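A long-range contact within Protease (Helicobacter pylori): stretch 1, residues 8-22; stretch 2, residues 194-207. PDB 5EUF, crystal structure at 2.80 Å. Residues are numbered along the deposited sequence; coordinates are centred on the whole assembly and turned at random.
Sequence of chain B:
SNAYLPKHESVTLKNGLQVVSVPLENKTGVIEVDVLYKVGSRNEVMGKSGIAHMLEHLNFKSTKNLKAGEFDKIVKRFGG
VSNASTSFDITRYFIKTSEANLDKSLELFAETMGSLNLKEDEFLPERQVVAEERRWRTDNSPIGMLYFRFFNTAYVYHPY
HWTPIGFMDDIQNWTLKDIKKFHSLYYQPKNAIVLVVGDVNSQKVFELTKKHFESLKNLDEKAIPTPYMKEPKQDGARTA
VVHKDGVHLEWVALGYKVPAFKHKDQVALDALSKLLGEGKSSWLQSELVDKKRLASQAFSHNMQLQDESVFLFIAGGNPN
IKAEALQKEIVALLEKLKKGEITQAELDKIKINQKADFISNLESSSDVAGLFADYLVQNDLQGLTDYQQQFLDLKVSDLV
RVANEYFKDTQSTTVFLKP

Stretch 1 8-22: HESVTLKNGLQVVSV
Stretch 2, residues 194-207: VLVVGDVNSQKVFE

Parallel β-strands satisfy their backbone polar groups by a staggered ladder, and the pairing of residues 18-22 with 194-198 is a compact example. The strands run 6° apart, with Val19, Val20, Ser21 and Val22 facing Val194, Leu195, Val196 and Val197. Val194 N donates to Gln18 O (2.8 Å), Val20 N to Val194 O (2.9 Å), Val196 N to Val20 O (2.8 Å), Val22 N to Val196 O (2.8 Å) and Gly198 N to Val22 O (3.2 Å). The intervening Val19 and Ser21 spend their amides and carbonyls on the other side, in a hairpin with strand 9-12: Val19 N reaches Val11 O at 2.7 Å, and Ser21 N reaches Glu9 O at 3.1 Å. Gly198, at φ/ψ 141/-150, adopts angles that call for glycine.

Val20, Val22, Leu195 and Val197 pack on one face, the valines all t. The opposite face, with Val19 and Ser21, receives helix 202-207, whose Asn201 N-cap accepts from Lys204 N through OD1 (2.7 Å). There Ser21 (t) and Ser202 (m) share an OG–OG hydrogen bond of 2.8 Å, satisfying buried hydroxyls. Phe206 (m, χ2 -28°) fills the adjoining space: Val11 CG2 lies 3.7 Å from its ring centroid, over one face, while Glu9 O meets its edge, 3.2 Å from CZ.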

# COMPACT_ATOMS: atom_id res chain seq x y z
N HIS B 8 -15.40 -33.35 -18.92
CA HIS B 8 -14.15 -32.83 -19.46
C HIS B 8 -13.02 -33.85 -19.33
O HIS B 8 -13.14 -34.84 -18.61
CB HIS B 8 -13.76 -31.54 -18.74
CG HIS B 8 -13.29 -31.76 -17.34
ND1 HIS B 8 -14.15 -32.00 -16.29
CD2 HIS B 8 -12.04 -31.77 -16.80
CE1 HIS B 8 -13.46 -32.16 -15.18
NE2 HIS B 8 -12.18 -32.02 -15.46
N GLU B 9 -11.92 -33.59 -20.03
CA GLU B 9 -10.72 -34.40 -19.90
C GLU B 9 -9.49 -33.52 -19.70
O GLU B 9 -9.27 -32.57 -20.46
CB GLU B 9 -10.53 -35.31 -21.12
CG GLU B 9 -11.62 -36.37 -21.28
CD GLU B 9 -11.15 -37.55 -22.10
OE1 GLU B 9 -12.01 -38.25 -22.67
OE2 GLU B 9 -9.93 -37.80 -22.16
N SER B 10 -8.71 -33.82 -18.67
CA SER B 10 -7.53 -33.03 -18.35
C SER B 10 -6.24 -33.81 -18.59
O SER B 10 -6.17 -35.01 -18.34
CB SER B 10 -7.58 -32.55 -16.90
OG SER B 10 -6.41 -31.81 -16.57
N VAL B 11 -5.23 -33.11 -19.09
CA VAL B 11 -3.91 -33.68 -19.31
C VAL B 11 -2.83 -32.66 -18.96
O VAL B 11 -2.89 -31.51 -19.41
CB VAL B 11 -3.73 -34.15 -20.78
CG1 VAL B 11 -2.26 -34.34 -21.11
CG2 VAL B 11 -4.51 -35.43 -21.04
N THR B 12 -1.87 -33.07 -18.14
CA THR B 12 -0.74 -32.22 -17.81
C THR B 12 0.47 -32.62 -18.65
O THR B 12 0.82 -33.80 -18.73
CB THR B 12 -0.38 -32.29 -16.32
OG1 THR B 12 -1.50 -31.86 -15.54
CG2 THR B 12 0.82 -31.41 -16.01
N LEU B 13 1.11 -31.63 -19.27
CA LEU B 13 2.25 -31.87 -20.15
C LEU B 13 3.54 -31.97 -19.35
O LEU B 13 3.55 -31.74 -18.14
CB LEU B 13 2.35 -30.78 -21.21
CG LEU B 13 1.63 -31.01 -22.54
CD1 LEU B 13 0.29 -31.71 -22.35
CD2 LEU B 13 1.45 -29.69 -23.27
N LYS B 14 4.64 -32.30 -20.03
CA LYS B 14 5.91 -32.54 -19.35
C LYS B 14 6.54 -31.25 -18.83
O LYS B 14 7.53 -31.29 -18.09
CB LYS B 14 6.90 -33.24 -20.30
CG LYS B 14 7.41 -32.38 -21.44
CD LYS B 14 8.48 -33.12 -22.24
CE LYS B 14 9.11 -32.23 -23.30
NZ LYS B 14 10.19 -32.93 -24.04
N ASN B 15 5.97 -30.11 -19.21
CA ASN B 15 6.46 -28.82 -18.74
C ASN B 15 5.53 -28.20 -17.71
O ASN B 15 5.70 -27.05 -17.32
CB ASN B 15 6.66 -27.87 -19.92
CG ASN B 15 5.45 -27.81 -20.82
OD1 ASN B 15 4.36 -28.25 -20.45
ND2 ASN B 15 5.63 -27.26 -22.02
N GLY B 16 4.53 -28.97 -17.28
CA GLY B 16 3.61 -28.52 -16.26
C GLY B 16 2.38 -27.79 -16.79
O GLY B 16 1.51 -27.38 -16.02
N LEU B 17 2.32 -27.63 -18.11
CA LEU B 17 1.16 -27.00 -18.73
C LEU B 17 -0.06 -27.91 -18.66
O LEU B 17 -0.01 -29.08 -19.05
CB LEU B 17 1.45 -26.65 -20.19
CG LEU B 17 0.29 -25.95 -20.91
CD1 LEU B 17 0.44 -24.44 -20.82
CD2 LEU B 17 0.16 -26.40 -22.35
N GLN B 18 -1.16 -27.37 -18.15
CA GLN B 18 -2.41 -28.12 -18.06
C GLN B 18 -3.26 -27.90 -19.30
O GLN B 18 -3.42 -26.77 -19.76
CB GLN B 18 -3.18 -27.72 -16.80
CG GLN B 18 -4.47 -28.51 -16.59
CD GLN B 18 -5.13 -28.20 -15.26
OE1 GLN B 18 -4.74 -27.26 -14.57
NE2 GLN B 18 -6.13 -29.00 -14.90
N VAL B 19 -3.80 -28.98 -19.84
CA VAL B 19 -4.66 -28.90 -21.02
C VAL B 19 -6.04 -29.44 -20.71
O VAL B 19 -6.19 -30.61 -20.35
CB VAL B 19 -4.06 -29.67 -22.22
CG1 VAL B 19 -4.76 -29.26 -23.51
CG2 VAL B 19 -2.57 -29.42 -22.32
N VAL B 20 -7.06 -28.60 -20.85
CA VAL B 20 -8.42 -28.99 -20.54
C VAL B 20 -9.33 -28.90 -21.77
O VAL B 20 -9.48 -27.84 -22.37
CB VAL B 20 -9.02 -28.12 -19.42
CG1 VAL B 20 -10.44 -28.58 -19.10
CG2 VAL B 20 -8.14 -28.18 -18.17
N SER B 21 -9.92 -30.04 -22.12
CA SER B 21 -10.83 -30.12 -23.25
C SER B 21 -12.27 -30.30 -22.76
O SER B 21 -12.56 -31.23 -22.00
CB SER B 21 -10.44 -31.27 -24.18
OG SER B 21 -11.43 -31.51 -25.16
N VAL B 22 -13.16 -29.42 -23.19
CA VAL B 22 -14.57 -29.51 -22.82
C VAL B 22 -15.45 -29.62 -24.06
O VAL B 22 -15.95 -28.62 -24.56
CB VAL B 22 -15.02 -28.30 -21.97
CG1 VAL B 22 -16.37 -28.57 -21.33
CG2 VAL B 22 -13.98 -27.97 -20.91
N VAL B 194 -4.14 -24.30 -20.98
CA VAL B 194 -4.76 -24.22 -22.29
C VAL B 194 -6.12 -24.91 -22.26
O VAL B 194 -6.21 -26.13 -22.07
CB VAL B 194 -3.88 -24.85 -23.39
CG1 VAL B 194 -4.60 -24.83 -24.73
CG2 VAL B 194 -2.55 -24.12 -23.48
N LEU B 195 -7.18 -24.12 -22.43
CA LEU B 195 -8.54 -24.61 -22.34
C LEU B 195 -9.25 -24.52 -23.68
O LEU B 195 -9.26 -23.47 -24.31
CB LEU B 195 -9.31 -23.82 -21.28
CG LEU B 195 -10.82 -24.01 -21.16
CD1 LEU B 195 -11.15 -25.40 -20.62
CD2 LEU B 195 -11.43 -22.93 -20.27
N VAL B 196 -9.83 -25.64 -24.12
CA VAL B 196 -10.57 -25.66 -25.38
C VAL B 196 -12.00 -26.16 -25.18
O VAL B 196 -12.22 -27.29 -24.72
CB VAL B 196 -9.87 -26.55 -26.43
CG1 VAL B 196 -10.70 -26.62 -27.71
CG2 VAL B 196 -8.47 -26.02 -26.73
N VAL B 197 -12.96 -25.32 -25.51
CA VAL B 197 -14.38 -25.63 -25.32
C VAL B 197 -15.15 -25.49 -26.63
O VAL B 197 -14.94 -24.53 -27.37
CB VAL B 197 -15.01 -24.71 -24.24
CG1 VAL B 197 -16.48 -25.06 -24.03
CG2 VAL B 197 -14.24 -24.80 -22.93
N GLY B 198 -16.03 -26.44 -26.91
CA GLY B 198 -16.86 -26.37 -28.10
C GLY B 198 -17.05 -27.71 -28.78
O GLY B 198 -17.04 -28.76 -28.13
N ASP B 199 -17.22 -27.68 -30.10
CA ASP B 199 -17.41 -28.89 -30.88
C ASP B 199 -16.07 -29.37 -31.44
O ASP B 199 -15.71 -29.03 -32.57
CB ASP B 199 -18.41 -28.65 -32.01
CG ASP B 199 -18.73 -29.91 -32.80
OD1 ASP B 199 -18.85 -30.99 -32.18
OD2 ASP B 199 -18.86 -29.82 -34.04
N VAL B 200 -15.35 -30.15 -30.65
CA VAL B 200 -14.04 -30.66 -31.05
C VAL B 200 -13.65 -31.89 -30.22
O VAL B 200 -13.99 -31.99 -29.04
CB VAL B 200 -12.95 -29.56 -30.92
CG1 VAL B 200 -12.79 -29.12 -29.47
CG2 VAL B 200 -11.62 -30.04 -31.49
N ASN B 201 -12.96 -32.83 -30.85
CA ASN B 201 -12.53 -34.04 -30.16
C ASN B 201 -11.40 -33.77 -29.18
O ASN B 201 -10.44 -33.07 -29.50
CB ASN B 201 -12.11 -35.10 -31.17
CG ASN B 201 -11.43 -36.29 -30.52
OD1 ASN B 201 -10.21 -36.39 -30.51
ND2 ASN B 201 -12.23 -37.18 -29.94
N SER B 202 -11.51 -34.35 -27.99
CA SER B 202 -10.52 -34.15 -26.93
C SER B 202 -9.13 -34.65 -27.31
O SER B 202 -8.13 -33.99 -27.04
CB SER B 202 -10.98 -34.83 -25.64
OG SER B 202 -12.13 -34.20 -25.11
N GLN B 203 -9.08 -35.82 -27.93
CA GLN B 203 -7.80 -36.41 -28.33
C GLN B 203 -7.15 -35.59 -29.45
O GLN B 203 -5.93 -35.63 -29.62
CB GLN B 203 -7.98 -37.86 -28.77
CG GLN B 203 -8.37 -38.81 -27.65
CD GLN B 203 -7.28 -38.98 -26.61
OE1 GLN B 203 -6.10 -38.73 -26.88
NE2 GLN B 203 -7.67 -39.41 -25.41
N LYS B 204 -7.97 -34.86 -30.20
CA LYS B 204 -7.44 -33.95 -31.21
C LYS B 204 -6.91 -32.69 -30.54
O LYS B 204 -5.87 -32.16 -30.94
CB LYS B 204 -8.52 -33.59 -32.24
CG LYS B 204 -8.02 -32.64 -33.33
CD LYS B 204 -9.12 -32.31 -34.33
CE LYS B 204 -8.64 -31.30 -35.36
NZ LYS B 204 -7.45 -31.79 -36.11
N VAL B 205 -7.63 -32.22 -29.53
CA VAL B 205 -7.20 -31.07 -28.74
C VAL B 205 -5.85 -31.35 -28.08
O VAL B 205 -4.93 -30.54 -28.15
CB VAL B 205 -8.23 -30.69 -27.65
CG1 VAL B 205 -7.64 -29.68 -26.68
CG2 VAL B 205 -9.50 -30.15 -28.28
N PHE B 206 -5.75 -32.52 -27.46
CA PHE B 206 -4.54 -32.90 -26.74
C PHE B 206 -3.32 -33.01 -27.66
O PHE B 206 -2.28 -32.40 -27.38
CB PHE B 206 -4.75 -34.21 -25.99
CG PHE B 206 -5.68 -34.10 -24.82
CD1 PHE B 206 -5.80 -32.90 -24.13
CD2 PHE B 206 -6.44 -35.18 -24.40
CE1 PHE B 206 -6.65 -32.78 -23.05
CE2 PHE B 206 -7.29 -35.06 -23.32
CZ PHE B 206 -7.40 -33.87 -22.65
N GLU B 207 -3.45 -33.76 -28.75
CA GLU B 207 -2.33 -33.97 -29.65
C GLU B 207 -1.91 -32.68 -30.35
O GLU B 207 -0.74 -32.51 -30.70
CB GLU B 207 -2.66 -35.05 -30.69
CG GLU B 207 -3.65 -34.64 -31.76
CD GLU B 207 -3.74 -35.64 -32.90
OE1 GLU B 207 -3.07 -36.69 -32.83
OE2 GLU B 207 -4.49 -35.38 -33.87